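Local coordinates for protein glucanase (Clostridium thermocellum, PDB 5GXX) that probably hydrolyses internal beta-1,4-glucosidic bonds of cellulose as a family 9 endoglucanase of the cellulosome, with a calcium-bearing cellulose-binding-type module beside its catalytic domain, at residues V449-N454 and Q574-E579; Y483-D488 and L552-A557; M513-S518 and I530-I535. The protein carries 1 engineered substitution. All blocks are in the same frame, centred on the assembly; numbering follows the deposited sequence.

Contact 1. Residues V449-N454 and Q574-E579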
ATOM      1  N   VAL A 449       5.018  10.168 -22.629  1.00 16.50           N
ATOM      2  CA  VAL A 449       5.673  10.160 -21.320  1.00 16.58           C
ATOM      3  C   VAL A 449       5.380  11.422 -20.508  1.00 16.79           C
ATOM      4  O   VAL A 449       5.413  12.537 -21.042  1.00 16.67           O
ATOM      5  CB  VAL A 449       7.190  10.036 -21.494  1.00 17.18           C
ATOM      6  CG1 VAL A 449       7.895  10.188 -20.151  1.00 16.09           C
ATOM      7  CG2 VAL A 449       7.521   8.717 -22.155  1.00 16.84           C
ATOM      8  N   GLU A 450       5.121  11.225 -19.218  1.00 16.41           N
ATOM      9  CA  GLU A 450       5.182  12.290 -18.236  1.00 16.96           C
ATOM     10  C   GLU A 450       6.482  12.064 -17.469  1.00 17.35           C
ATOM     11  O   GLU A 450       6.752  10.942 -17.049  1.00 18.55           O
ATOM     12  CB  GLU A 450       4.016  12.211 -17.257  1.00 17.42           C
ATOM     13  CG  GLU A 450       2.635  12.305 -17.905  1.00 19.28           C
ATOM     14  CD  GLU A 450       1.515  12.025 -16.920  1.00 20.29           C
ATOM     15  OE1 GLU A 450       1.413  10.879 -16.424  1.00 18.75           O
ATOM     16  OE2 GLU A 450       0.731  12.962 -16.650  1.00 23.94           O
ATOM     17  N   ALA A 451       7.273  13.118 -17.286  1.00 17.47           N
ATOM     18  CA  ALA A 451       8.564  12.981 -16.605  1.00 17.29           C
ATOM     19  C   ALA A 451       8.829  14.112 -15.627  1.00 18.38           C
ATOM     20  O   ALA A 451       8.217  15.169 -15.713  1.00 19.25           O
ATOM     21  CB  ALA A 451       9.691  12.886 -17.622  1.00 17.35           C
ATOM     22  N   ALA A 452       9.722  13.858 -14.673  1.00 18.59           N
ATOM     23  CA  ALA A 452      10.153  14.840 -13.692  1.00 18.95           C
ATOM     24  C   ALA A 452      11.597  14.525 -13.336  1.00 19.93           C
ATOM     25  O   ALA A 452      12.058  13.379 -13.433  1.00 19.00           O
ATOM     26  CB  ALA A 452       9.277  14.806 -12.443  1.00 19.04           C
ATOM     27  N   ILE A 453      12.315  15.576 -12.951  1.00 19.72           N
ATOM     28  CA  ILE A 453      13.624  15.396 -12.337  1.00 20.98           C
ATOM     29  C   ILE A 453      13.374  14.833 -10.943  1.00 21.98           C
ATOM     30  O   ILE A 453      12.763  15.489 -10.089  1.00 23.44           O
ATOM     31  CB  ILE A 453      14.403  16.712 -12.268  1.00 21.26           C
ATOM     32  CG1 ILE A 453      14.618  17.256 -13.678  1.00 22.96           C
ATOM     33  CG2 ILE A 453      15.729  16.489 -11.545  1.00 21.05           C
ATOM     34  CD1 ILE A 453      14.801  18.764 -13.734  1.00 27.15           C
ATOM     35  N   ASN A 454      13.794  13.590 -10.729  1.00 22.02           N
ATOM     36  CA  ASN A 454      13.581  12.949  -9.440  1.00 22.84           C
ATOM     37  C   ASN A 454      14.680  13.347  -8.450  1.00 22.99           C
ATOM     38  O   ASN A 454      14.442  13.471  -7.245  1.00 23.93           O
ATOM     39  CB  ASN A 454      13.472  11.433  -9.606  1.00 21.23           C
ATOM     40  CG  ASN A 454      12.739  10.772  -8.454  1.00 23.32           C
ATOM     41  OD1 ASN A 454      11.585  11.090  -8.168  1.00 24.48           O
ATOM     42  ND2 ASN A 454      13.412   9.849  -7.786  1.00 26.10           N
ATOM     43  N   GLN A 574      15.065  18.981 -21.433  1.00 26.50           N
ATOM     44  CA  GLN A 574      14.481  20.295 -21.694  1.00 27.67           C
ATOM     45  C   GLN A 574      13.116  20.433 -21.052  1.00 26.73           C
ATOM     46  O   GLN A 574      12.246  19.586 -21.259  1.00 26.31           O
ATOM     47  CB  GLN A 574      14.303  20.538 -23.190  1.00 28.85           C
ATOM     48  CG  GLN A 574      15.551  20.441 -24.026  1.00 32.39           C
ATOM     49  CD  GLN A 574      15.240  20.657 -25.497  1.00 34.83           C
ATOM     50  OE1 GLN A 574      15.253  19.714 -26.291  1.00 32.91           O
ATOM     51  NE2 GLN A 574      14.939  21.903 -25.863  1.00 35.23           N
ATOM     52  N   GLY A 575      12.934  21.502 -20.282  1.00 26.52           N
ATOM     53  CA  GLY A 575      11.633  21.826 -19.708  1.00 26.74           C
ATOM     54  C   GLY A 575      11.217  21.011 -18.499  1.00 26.21           C
ATOM     55  O   GLY A 575      10.195  21.321 -17.880  1.00 27.38           O
ATOM     56  N   LEU A 576      12.000  19.997 -18.129  1.00 25.66           N
ATOM     57  CA  LEU A 576      11.637  19.154 -16.986  1.00 24.88           C
ATOM     58  C   LEU A 576      11.718  19.933 -15.682  1.00 25.35           C
ATOM     59  O   LEU A 576      12.619  20.752 -15.487  1.00 26.52           O
ATOM     60  CB  LEU A 576      12.501  17.889 -16.876  1.00 23.32           C
ATOM     61  CG  LEU A 576      12.390  16.849 -17.993  1.00 23.27           C
ATOM     62  CD1 LEU A 576      13.194  15.607 -17.630  1.00 21.64           C
ATOM     63  CD2 LEU A 576      10.933  16.485 -18.264  1.00 24.25           C
ATOM     64  N   THR A 577      10.744  19.685 -14.815  1.00 25.22           N
ATOM     65  CA  THR A 577      10.748  20.253 -13.475  1.00 26.59           C
ATOM     66  C   THR A 577      10.725  19.075 -12.505  1.00 26.47           C
ATOM     67  O   THR A 577      10.891  17.924 -12.909  1.00 25.22           O
ATOM     68  CB  THR A 577       9.521  21.165 -13.224  1.00 26.92           C
ATOM     69  OG1 THR A 577       8.324  20.373 -13.231  1.00 28.36           O
ATOM     70  CG2 THR A 577       9.426  22.280 -14.266  1.00 28.79           C
ATOM     71  N   ARG A 578      10.491  19.378 -11.234  1.00 26.78           N
ATOM     72  CA  ARG A 578      10.427  18.369 -10.188  1.00 27.11           C
ATOM     73  C   ARG A 578       9.017  17.813 -10.021  1.00 27.07           C
ATOM     74  O   ARG A 578       8.781  16.951  -9.172  1.00 26.59           O
ATOM     75  CB  ARG A 578      10.997  18.936  -8.880  1.00 28.00           C
ATOM     76  CG  ARG A 578      12.516  19.078  -8.955  1.00 30.87           C
ATOM     77  CD  ARG A 578      13.168  19.554  -7.663  1.00 38.90           C
ATOM     78  NE  ARG A 578      14.468  18.913  -7.443  1.00 44.84           N
ATOM     79  CZ  ARG A 578      15.534  19.021  -8.235  1.00 46.47           C
ATOM     80  NH1 ARG A 578      15.500  19.755  -9.344  1.00 47.53           N
ATOM     81  NH2 ARG A 578      16.652  18.381  -7.911  1.00 46.04           N
ATOM     82  N   GLU A 579       8.083  18.303 -10.837  1.00 26.85           N
ATOM     83  CA  GLU A 579       6.720  17.778 -10.860  1.00 26.38           C
ATOM     84  C   GLU A 579       6.489  17.083 -12.196  1.00 24.86           C
ATOM     85  O   GLU A 579       6.947  17.576 -13.232  1.00 25.02           O
ATOM     86  CB  GLU A 579       5.684  18.886 -10.655  1.00 27.54           C
ATOM     87  CG  GLU A 579       5.768  19.525  -9.270  1.00 33.91           C
ATOM     88  CD  GLU A 579       5.434  18.544  -8.153  1.00 39.55           C
ATOM     89  OE1 GLU A 579       4.246  18.180  -7.999  1.00 43.76           O
ATOM     90  OE2 GLU A 579       6.360  18.138  -7.420  1.00 43.86           O
TER
HETATM   91  O   HOH W   1       8.579  17.813 -15.450  1.00 23.89           O
HETATM   92  O   HOH W   2      10.859  15.548  -8.287  1.00 35.98           O
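I453 and L576 meet obliquely where an irregular loop crosses the strand 447-456 of the cellulose-binding-type beta-sandwich module. The touching parts run 92° apart, so this is a crossing and not strand pairing. I453 offers two branches to the loop. Its CG1 (chi1 -61°) stands beside the backbone N, close to L576 CB, and carries CD1 on to within 3.4 Å of L576 O. CG2, which is anti to that N, lies instead over one face of the R578 guanidinium, 3.9 Å from R578 NH1. L576 points its own side chain at the strand, and its CD2 branch reaches A451 CB at 3.9 Å while the side chain also touches I463 of the strand 460-469. A452 brings its methyl group against the backbone of R578 and E579.

One direct hydrogen bond ties the backbones: I453 N gives its proton to T577 O over 2.7 Å, with the donor tilted 25° from the carbonyl plane. Beyond it the loop is shaped by an ST turn, in which E579 N donates to T577 OG1, and the chain then enters strand 581-583, whose A581 pairs with A451. Two waters bridge further backbone atoms. Water 1 accepts from T577 N and lies 2.7 Å from A451 O and 2.8 Å from E579 O; water 2 donates to both I453 O, at 2.6 Å, and R578 O, at 2.7 Å.

Contact 2. Residues Y483-D488 and L552-A557. With CA (calcium ion), chain D.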
ATOM      1  N   TYR A 483      10.341   4.207 -25.175  1.00 16.86           N
ATOM      2  CA  TYR A 483      10.634   5.621 -25.283  1.00 16.72           C
ATOM      3  C   TYR A 483      12.129   5.854 -25.119  1.00 17.41           C
ATOM      4  O   TYR A 483      12.843   5.016 -24.551  1.00 19.41           O
ATOM      5  CB  TYR A 483       9.811   6.450 -24.289  1.00 16.23           C
ATOM      6  CG  TYR A 483      10.059   6.159 -22.819  1.00 16.10           C
ATOM      7  CD1 TYR A 483      11.132   6.750 -22.155  1.00 17.05           C
ATOM      8  CD2 TYR A 483       9.215   5.322 -22.096  1.00 14.87           C
ATOM      9  CE1 TYR A 483      11.349   6.525 -20.812  1.00 16.31           C
ATOM     10  CE2 TYR A 483       9.417   5.096 -20.736  1.00 16.41           C
ATOM     11  CZ  TYR A 483      10.495   5.696 -20.112  1.00 15.09           C
ATOM     12  OH  TYR A 483      10.731   5.470 -18.772  1.00 14.85           O
ATOM     13  N   ASN A 484      12.594   6.997 -25.609  1.00 17.94           N
ATOM     14  CA  ASN A 484      14.019   7.313 -25.574  1.00 17.63           C
ATOM     15  C   ASN A 484      14.332   8.539 -24.718  1.00 18.35           C
ATOM     16  O   ASN A 484      13.554   9.504 -24.690  1.00 19.25           O
ATOM     17  CB  ASN A 484      14.530   7.547 -26.998  1.00 18.58           C
ATOM     18  CG  ASN A 484      14.447   6.313 -27.880  1.00 19.12           C
ATOM     19  OD1 ASN A 484      14.259   5.190 -27.416  1.00 18.44           O
ATOM     20  ND2 ASN A 484      14.625   6.522 -29.186  1.00 18.96           N
ATOM     21  N   TYR A 485      15.464   8.475 -24.009  1.00 18.50           N
ATOM     22  CA  TYR A 485      15.984   9.611 -23.254  1.00 18.71           C
ATOM     23  C   TYR A 485      17.327  10.016 -23.870  1.00 19.60           C
ATOM     24  O   TYR A 485      18.294   9.257 -23.808  1.00 19.90           O
ATOM     25  CB  TYR A 485      16.179   9.261 -21.762  1.00 18.58           C
ATOM     26  CG  TYR A 485      16.599  10.465 -20.941  1.00 17.42           C
ATOM     27  CD1 TYR A 485      17.950  10.787 -20.781  1.00 20.17           C
ATOM     28  CD2 TYR A 485      15.645  11.289 -20.339  1.00 15.34           C
ATOM     29  CE1 TYR A 485      18.332  11.918 -20.054  1.00 17.23           C
ATOM     30  CE2 TYR A 485      16.023  12.405 -19.604  1.00 19.66           C
ATOM     31  CZ  TYR A 485      17.363  12.713 -19.469  1.00 19.09           C
ATOM     32  OH  TYR A 485      17.670  13.840 -18.734  1.00 22.08           O
ATOM     33  N   TYR A 486      17.370  11.205 -24.470  1.00 20.36           N
ATOM     34  CA  TYR A 486      18.529  11.685 -25.208  1.00 21.84           C
ATOM     35  C   TYR A 486      19.387  12.661 -24.413  1.00 21.88           C
ATOM     36  O   TYR A 486      18.872  13.563 -23.747  1.00 22.40           O
ATOM     37  CB  TYR A 486      18.091  12.407 -26.490  1.00 21.76           C
ATOM     38  CG  TYR A 486      17.303  11.582 -27.472  1.00 22.57           C
ATOM     39  CD1 TYR A 486      17.947  10.800 -28.430  1.00 23.55           C
ATOM     40  CD2 TYR A 486      15.917  11.620 -27.470  1.00 20.13           C
ATOM     41  CE1 TYR A 486      17.228  10.051 -29.353  1.00 21.12           C
ATOM     42  CE2 TYR A 486      15.194  10.878 -28.393  1.00 20.88           C
ATOM     43  CZ  TYR A 486      15.855  10.096 -29.325  1.00 22.13           C
ATOM     44  OH  TYR A 486      15.118   9.365 -30.232  1.00 22.58           O
ATOM     45  N   MET A 487      20.697  12.489 -24.557  1.00 24.07           N
ATOM     46  CA  MET A 487      21.699  13.289 -23.862  1.00 25.05           C
ATOM     47  C   MET A 487      22.754  13.795 -24.836  1.00 25.51           C
ATOM     48  O   MET A 487      23.013  13.160 -25.858  1.00 26.08           O
ATOM     49  CB  MET A 487      22.423  12.417 -22.835  1.00 25.56           C
ATOM     50  CG  MET A 487      21.511  11.757 -21.833  1.00 26.77           C
ATOM     51  SD  MET A 487      22.355  10.356 -21.075  1.00 33.74           S
ATOM     52  CE  MET A 487      21.951   9.022 -22.211  1.00 27.80           C
ATOM     53  N   ASP A 488      23.387  14.908 -24.473  1.00 26.82           N
ATOM     54  CA  ASP A 488      24.583  15.390 -25.150  1.00 27.02           C
ATOM     55  C   ASP A 488      25.749  15.101 -24.205  1.00 26.75           C
ATOM     56  O   ASP A 488      25.778  15.596 -23.081  1.00 27.40           O
ATOM     57  CB  ASP A 488      24.454  16.888 -25.443  1.00 27.76           C
ATOM     58  CG  ASP A 488      25.617  17.441 -26.250  1.00 30.95           C
ATOM     59  OD1 ASP A 488      26.716  16.858 -26.206  1.00 31.02           O
ATOM     60  OD2 ASP A 488      25.421  18.466 -26.941  1.00 32.83           O
ATOM     61  N   LEU A 552       8.884   4.251 -14.070  1.00 14.44           N
ATOM     62  CA  LEU A 552      10.279   3.847 -13.901  1.00 14.48           C
ATOM     63  C   LEU A 552      11.063   5.042 -13.353  1.00 15.40           C
ATOM     64  O   LEU A 552      10.833   6.186 -13.769  1.00 15.66           O
ATOM     65  CB  LEU A 552      10.850   3.440 -15.267  1.00 13.44           C
ATOM     66  CG  LEU A 552      12.301   2.939 -15.297  1.00 14.37           C
ATOM     67  CD1 LEU A 552      12.454   1.631 -14.565  1.00 16.20           C
ATOM     68  CD2 LEU A 552      12.747   2.757 -16.745  1.00 16.74           C
ATOM     69  N   GLN A 553      11.986   4.786 -12.426  1.00 14.08           N
ATOM     70  CA  GLN A 553      12.935   5.805 -11.983  1.00 15.09           C
ATOM     71  C   GLN A 553      14.297   5.300 -12.406  1.00 16.28           C
ATOM     72  O   GLN A 553      14.734   4.232 -11.978  1.00 16.76           O
ATOM     73  CB  GLN A 553      12.873   6.040 -10.469  1.00 14.83           C
ATOM     74  CG  GLN A 553      11.597   6.758 -10.031  1.00 17.18           C
ATOM     75  CD  GLN A 553      11.324   6.658  -8.548  1.00 18.17           C
ATOM     76  OE1 GLN A 553      12.248   6.615  -7.735  1.00 20.36           O
ATOM     77  NE2 GLN A 553      10.043   6.646  -8.187  1.00 16.72           N
ATOM     78  N   PHE A 554      14.954   6.046 -13.284  1.00 15.63           N
ATOM     79  CA  PHE A 554      16.279   5.642 -13.733  1.00 15.83           C
ATOM     80  C   PHE A 554      17.280   6.747 -13.469  1.00 16.54           C
ATOM     81  O   PHE A 554      16.931   7.931 -13.457  1.00 17.66           O
ATOM     82  CB  PHE A 554      16.270   5.199 -15.201  1.00 16.02           C
ATOM     83  CG  PHE A 554      15.804   6.252 -16.175  1.00 17.18           C
ATOM     84  CD1 PHE A 554      16.700   7.146 -16.735  1.00 19.22           C
ATOM     85  CD2 PHE A 554      14.472   6.314 -16.567  1.00 16.24           C
ATOM     86  CE1 PHE A 554      16.288   8.093 -17.660  1.00 15.06           C
ATOM     87  CE2 PHE A 554      14.040   7.266 -17.483  1.00 16.54           C
ATOM     88  CZ  PHE A 554      14.943   8.158 -18.036  1.00 18.64           C
ATOM     89  N   ARG A 555      18.513   6.325 -13.218  1.00 16.62           N
ATOM     90  CA  ARG A 555      19.611   7.245 -12.955  1.00 18.46           C
ATOM     91  C   ARG A 555      20.711   7.021 -13.988  1.00 18.23           C
ATOM     92  O   ARG A 555      21.062   5.873 -14.289  1.00 17.80           O
ATOM     93  CB  ARG A 555      20.147   6.990 -11.541  1.00 19.29           C
ATOM     94  CG  ARG A 555      21.275   7.919 -11.109  1.00 20.39           C
ATOM     95  CD  ARG A 555      21.826   7.571  -9.716  1.00 20.77           C
ATOM     96  NE  ARG A 555      20.805   7.760  -8.691  1.00 24.09           N
ATOM     97  CZ  ARG A 555      21.047   7.826  -7.383  1.00 26.04           C
ATOM     98  NH1 ARG A 555      22.285   7.740  -6.926  1.00 25.80           N
ATOM     99  NH2 ARG A 555      20.040   8.004  -6.535  1.00 25.73           N
ATOM    100  N   ILE A 556      21.236   8.120 -14.526  1.00 17.25           N
ATOM    101  CA  ILE A 556      22.383   8.095 -15.433  1.00 18.73           C
ATOM    102  C   ILE A 556      23.473   8.899 -14.728  1.00 19.09           C
ATOM    103  O   ILE A 556      23.281  10.073 -14.434  1.00 19.62           O
ATOM    104  CB  ILE A 556      21.989   8.691 -16.799  1.00 19.09           C
ATOM    105  CG1 ILE A 556      20.777   7.948 -17.375  1.00 20.60           C
ATOM    106  CG2 ILE A 556      23.176   8.664 -17.768  1.00 19.19           C
ATOM    107  CD1 ILE A 556      19.965   8.746 -18.392  1.00 23.97           C
ATOM    108  N   ALA A 557      24.591   8.251 -14.411  1.00 20.19           N
ATOM    109  CA  ALA A 557      25.558   8.824 -13.466  1.00 20.53           C
ATOM    110  C   ALA A 557      26.991   8.752 -13.977  1.00 21.36           C
ATOM    111  O   ALA A 557      27.449   7.705 -14.425  1.00 21.62           O
ATOM    112  CB  ALA A 557      25.468   8.128 -12.110  1.00 20.61           C
TER
HETATM  113 CA    CA D 702      25.113  16.722 -21.166  1.00 30.17          CA
HETATM  114  O   HOH W   3      24.644  14.790 -19.856  1.00 25.06           O
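F554 turns the edge of its ring onto one face of the Y485 ring in an edge-to-face stack. The centroids are 5.6 Å apart and the planes stand at 75°. F554 CE1 sits over the tyrosine face, offset toward the rim, while F554 CZ comes within 3.9 Å of Y485 CD2. Two different first torsions bring that edge onto that face: Y485 CG is anti to its backbone N, whereas F554 CG is held between the backbone N and the carbonyl carbon (chi1 59°). The Y483 and F554 side chains run past one another in opposite senses, and the Y483 OH ends near F554 CE2 and 3.9 Å from L552 CD2. Further along, I556 CD1 approaches the Y485 ring obliquely, 3.7 Å from Y485 CD1. Beside it M487, bent at its last torsion, reaches toward I556 tip to tip, with M487 SD 3.8 Å from I556 CG2.

No hydrogen bond joins the two strands, and their axes come no nearer than 11.1 Å with a crossing of -22°. That is the spacing and twist of two sheets packed face to face in a beta-sandwich: strand 483-488 belongs to the sheet that also holds 527-534, and 552-557 to the sheet of 447-456 and 460-469. All six touching residues are buried, and I463 of strand 460-469 adds to the layer by packing on both Y485 and F554. At the end of its strand D488 leaves this interior for the calcium ion, which its backbone O binds at 2.3 Å. D566, E491, N569 and D570 also bind the ion, and water 3 is a further ligand.

Contact 3. Residues M513-S518 and I530-I535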
ATOM      1  N   MET A 513       5.372  -4.711 -14.755  1.00 18.57           N
ATOM      2  CA  MET A 513       5.712  -4.043 -16.008  1.00 18.02           C
ATOM      3  C   MET A 513       7.101  -4.504 -16.453  1.00 19.21           C
ATOM      4  O   MET A 513       8.113  -3.884 -16.103  1.00 20.09           O
ATOM      5  CB  MET A 513       5.601  -2.520 -15.874  1.00 18.36           C
ATOM      6  CG  MET A 513       4.215  -2.013 -15.462  1.00 17.88           C
ATOM      7  SD  MET A 513       2.963  -2.356 -16.723  1.00 21.99           S
ATOM      8  CE  MET A 513       1.543  -1.459 -16.074  1.00 24.64           C
ATOM      9  N   ASP A 514       7.149  -5.628 -17.173  1.00 18.80           N
ATOM     10  CA  ASP A 514       8.400  -6.223 -17.663  1.00 18.88           C
ATOM     11  C   ASP A 514       9.117  -5.206 -18.560  1.00 18.40           C
ATOM     12  O   ASP A 514       8.566  -4.814 -19.596  1.00 18.33           O
ATOM     13  CB  ASP A 514       8.060  -7.510 -18.433  1.00 19.77           C
ATOM     14  CG  ASP A 514       9.281  -8.351 -18.807  1.00 23.09           C
ATOM     15  OD1 ASP A 514      10.240  -8.488 -18.008  1.00 22.70           O
ATOM     16  OD2 ASP A 514       9.266  -8.932 -19.917  1.00 23.41           O
ATOM     17  N   VAL A 515      10.319  -4.767 -18.171  1.00 16.72           N
ATOM     18  CA  VAL A 515      10.987  -3.641 -18.812  1.00 17.65           C
ATOM     19  C   VAL A 515      12.489  -3.889 -18.980  1.00 17.06           C
ATOM     20  O   VAL A 515      13.120  -4.565 -18.168  1.00 18.34           O
ATOM     21  CB  VAL A 515      10.755  -2.340 -18.005  1.00 16.82           C
ATOM     22  CG1 VAL A 515      11.399  -2.427 -16.625  1.00 18.74           C
ATOM     23  CG2 VAL A 515      11.240  -1.095 -18.737  1.00 19.46           C
ATOM     24  N   GLU A 516      13.056  -3.341 -20.047  1.00 18.57           N
ATOM     25  CA  GLU A 516      14.504  -3.307 -20.207  1.00 19.45           C
ATOM     26  C   GLU A 516      14.964  -1.893 -20.550  1.00 19.56           C
ATOM     27  O   GLU A 516      14.201  -1.090 -21.099  1.00 19.44           O
ATOM     28  CB  GLU A 516      14.999  -4.346 -21.214  1.00 21.31           C
ATOM     29  CG  GLU A 516      14.415  -4.152 -22.598  1.00 23.93           C
ATOM     30  CD  GLU A 516      15.118  -4.923 -23.707  1.00 29.77           C
ATOM     31  OE1 GLU A 516      16.262  -5.402 -23.531  1.00 32.52           O
ATOM     32  OE2 GLU A 516      14.506  -5.024 -24.793  1.00 30.15           O
ATOM     33  N   ILE A 517      16.195  -1.587 -20.158  1.00 18.93           N
ATOM     34  CA  ILE A 517      16.839  -0.331 -20.524  1.00 19.39           C
ATOM     35  C   ILE A 517      18.051  -0.679 -21.364  1.00 19.69           C
ATOM     36  O   ILE A 517      18.861  -1.519 -20.970  1.00 20.06           O
ATOM     37  CB  ILE A 517      17.274   0.528 -19.311  1.00 19.48           C
ATOM     38  CG1 ILE A 517      16.115   0.739 -18.330  1.00 19.69           C
ATOM     39  CG2 ILE A 517      17.815   1.872 -19.808  1.00 20.71           C
ATOM     40  CD1 ILE A 517      16.485   1.577 -17.112  1.00 22.08           C
ATOM     41  N   SER A 518      18.174  -0.046 -22.525  1.00 19.33           N
ATOM     42  CA  SER A 518      19.302  -0.339 -23.397  1.00 20.22           C
ATOM     43  C   SER A 518      20.584   0.244 -22.807  1.00 21.32           C
ATOM     44  O   SER A 518      20.520   1.137 -21.955  1.00 20.97           O
ATOM     45  CB  SER A 518      19.075   0.279 -24.775  1.00 19.42           C
ATOM     46  OG  SER A 518      19.254   1.682 -24.738  1.00 21.18           O
ATOM     47  N   ILE A 530      19.347   6.352 -24.180  1.00 18.04           N
ATOM     48  CA  ILE A 530      18.894   5.041 -23.732  1.00 18.79           C
ATOM     49  C   ILE A 530      17.452   4.901 -24.190  1.00 18.46           C
ATOM     50  O   ILE A 530      16.718   5.895 -24.310  1.00 19.52           O
ATOM     51  CB  ILE A 530      19.029   4.817 -22.204  1.00 18.23           C
ATOM     52  CG1 ILE A 530      18.230   5.851 -21.402  1.00 19.21           C
ATOM     53  CG2 ILE A 530      20.509   4.789 -21.826  1.00 18.43           C
ATOM     54  CD1 ILE A 530      18.134   5.566 -19.891  1.00 21.04           C
ATOM     55  N   LYS A 531      17.098   3.663 -24.502  1.00 18.29           N
ATOM     56  CA  LYS A 531      15.727   3.319 -24.827  1.00 17.11           C
ATOM     57  C   LYS A 531      15.215   2.475 -23.669  1.00 16.28           C
ATOM     58  O   LYS A 531      15.879   1.525 -23.250  1.00 16.38           O
ATOM     59  CB  LYS A 531      15.660   2.489 -26.110  1.00 18.04           C
ATOM     60  CG  LYS A 531      14.241   2.013 -26.422  1.00 18.02           C
ATOM     61  CD  LYS A 531      14.180   1.255 -27.742  1.00 18.02           C
ATOM     62  CE  LYS A 531      14.263   2.180 -28.953  1.00 21.00           C
ATOM     63  NZ  LYS A 531      13.212   3.243 -28.937  1.00 18.06           N
ATOM     64  N   ILE A 532      14.015   2.817 -23.208  1.00 15.81           N
ATOM     65  CA  ILE A 532      13.277   2.069 -22.192  1.00 15.44           C
ATOM     66  C   ILE A 532      12.184   1.322 -22.953  1.00 16.04           C
ATOM     67  O   ILE A 532      11.350   1.964 -23.592  1.00 15.23           O
ATOM     68  CB  ILE A 532      12.642   3.034 -21.150  1.00 14.84           C
ATOM     69  CG1 ILE A 532      13.674   3.764 -20.264  1.00 16.34           C
ATOM     70  CG2 ILE A 532      11.702   2.285 -20.231  1.00 14.43           C
ATOM     71  CD1 ILE A 532      14.644   4.683 -20.986  1.00 19.15           C
ATOM     72  N   SER A 533      12.210  -0.010 -22.921  1.00 15.56           N
ATOM     73  CA  SER A 533      11.257  -0.846 -23.660  1.00 16.56           C
ATOM     74  C   SER A 533      10.390  -1.679 -22.722  1.00 15.98           C
ATOM     75  O   SER A 533      10.915  -2.344 -21.824  1.00 15.34           O
ATOM     76  CB  SER A 533      12.000  -1.809 -24.601  1.00 16.54           C
ATOM     77  OG  SER A 533      12.737  -1.084 -25.573  1.00 18.22           O
ATOM     78  N   TYR A 534       9.076  -1.683 -22.931  1.00 15.65           N
ATOM     79  CA  TYR A 534       8.177  -2.556 -22.181  1.00 16.08           C
ATOM     80  C   TYR A 534       7.851  -3.714 -23.090  1.00 16.57           C
ATOM     81  O   TYR A 534       7.300  -3.524 -24.180  1.00 16.00           O
ATOM     82  CB  TYR A 534       6.911  -1.832 -21.728  1.00 16.20           C
ATOM     83  CG  TYR A 534       7.251  -0.895 -20.599  1.00 17.02           C
ATOM     84  CD1 TYR A 534       7.298  -1.358 -19.287  1.00 15.08           C
ATOM     85  CD2 TYR A 534       7.587   0.431 -20.849  1.00 16.41           C
ATOM     86  CE1 TYR A 534       7.640  -0.505 -18.245  1.00 16.01           C
ATOM     87  CE2 TYR A 534       7.933   1.297 -19.816  1.00 17.93           C
ATOM     88  CZ  TYR A 534       7.967   0.817 -18.517  1.00 18.36           C
ATOM     89  OH  TYR A 534       8.297   1.670 -17.487  1.00 17.59           O
ATOM     90  N   ILE A 535       8.244  -4.900 -22.650  1.00 17.57           N
ATOM     91  CA  ILE A 535       8.218  -6.081 -23.502  1.00 19.38           C
ATOM     92  C   ILE A 535       6.776  -6.477 -23.800  1.00 19.62           C
ATOM     93  O   ILE A 535       6.444  -6.831 -24.938  1.00 20.92           O
ATOM     94  CB  ILE A 535       8.983  -7.247 -22.852  1.00 20.36           C
ATOM     95  CG1 ILE A 535      10.482  -6.937 -22.691  1.00 22.77           C
ATOM     96  CG2 ILE A 535       8.732  -8.548 -23.608  1.00 20.24           C
ATOM     97  CD1 ILE A 535      11.210  -6.437 -23.924  1.00 27.93           C
TER
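E516 and S533 form the hydrogen-bonded pair of an antiparallel beta hairpin in the cellulose-binding-type module, strands 515-524 and 527-534, the former outermost in its sheet within this chain. E516 N donates to S533 O at 3.0 Å, in the carbonyl plane, and S533 N returns a bond to E516 O at 2.9 Å. The ladder continues past both ends. I535 N donates to D514 O, tilted 29° from the carbonyl plane, and S518 N to K531 O.

Acidic ends on this edge find partners in the second subunit: E516 OE2 makes a salt bridge with K503 and D514 OD1 a hydrogen bond with T505, both of that chain, and V515 makes backbone hydrogen bonds to it. K531 turns its NZ to N484 and S482.

On the face that carries V515, I517, I532 and Y534, V515 and Y534 form a non-hydrogen-bonded pair. V515 CG2, anti to the backbone N, rests over the tyrosine face, 3.9 Å from the ring centroid and 19° off its normal. I517 CG2 makes an apolar contact with I530 CD1. At S518, where regular pairing is interrupted, the side chain supplies the acceptor: S518 OG takes the proton of K531 N at 2.9 Å, 172° at the hydrogen.

How the contacts relate
All three contacts belong to one module but differ in depth. Contact 2 is its core, its touching residues all buried and the packing mainly apolar and aromatic, joining two sheets without a hydrogen bond. Contacts 1 and 3 lie to its outer sides and are partly buried: contact 3 is held by backbone pairing within one sheet, contact 1 by one direct bond, bridging waters and I453-L576 packing. Contacts 2 and 3 share a sheet, where 483-488 and 530-535 are neighbours, and L552 packs on I532. Contact 1 meets contact 2 through V449 on Y483 but stays about 8 Å from contact 3 at nearest atoms. Along the chain 3 nests inside 2, and 2 inside 1.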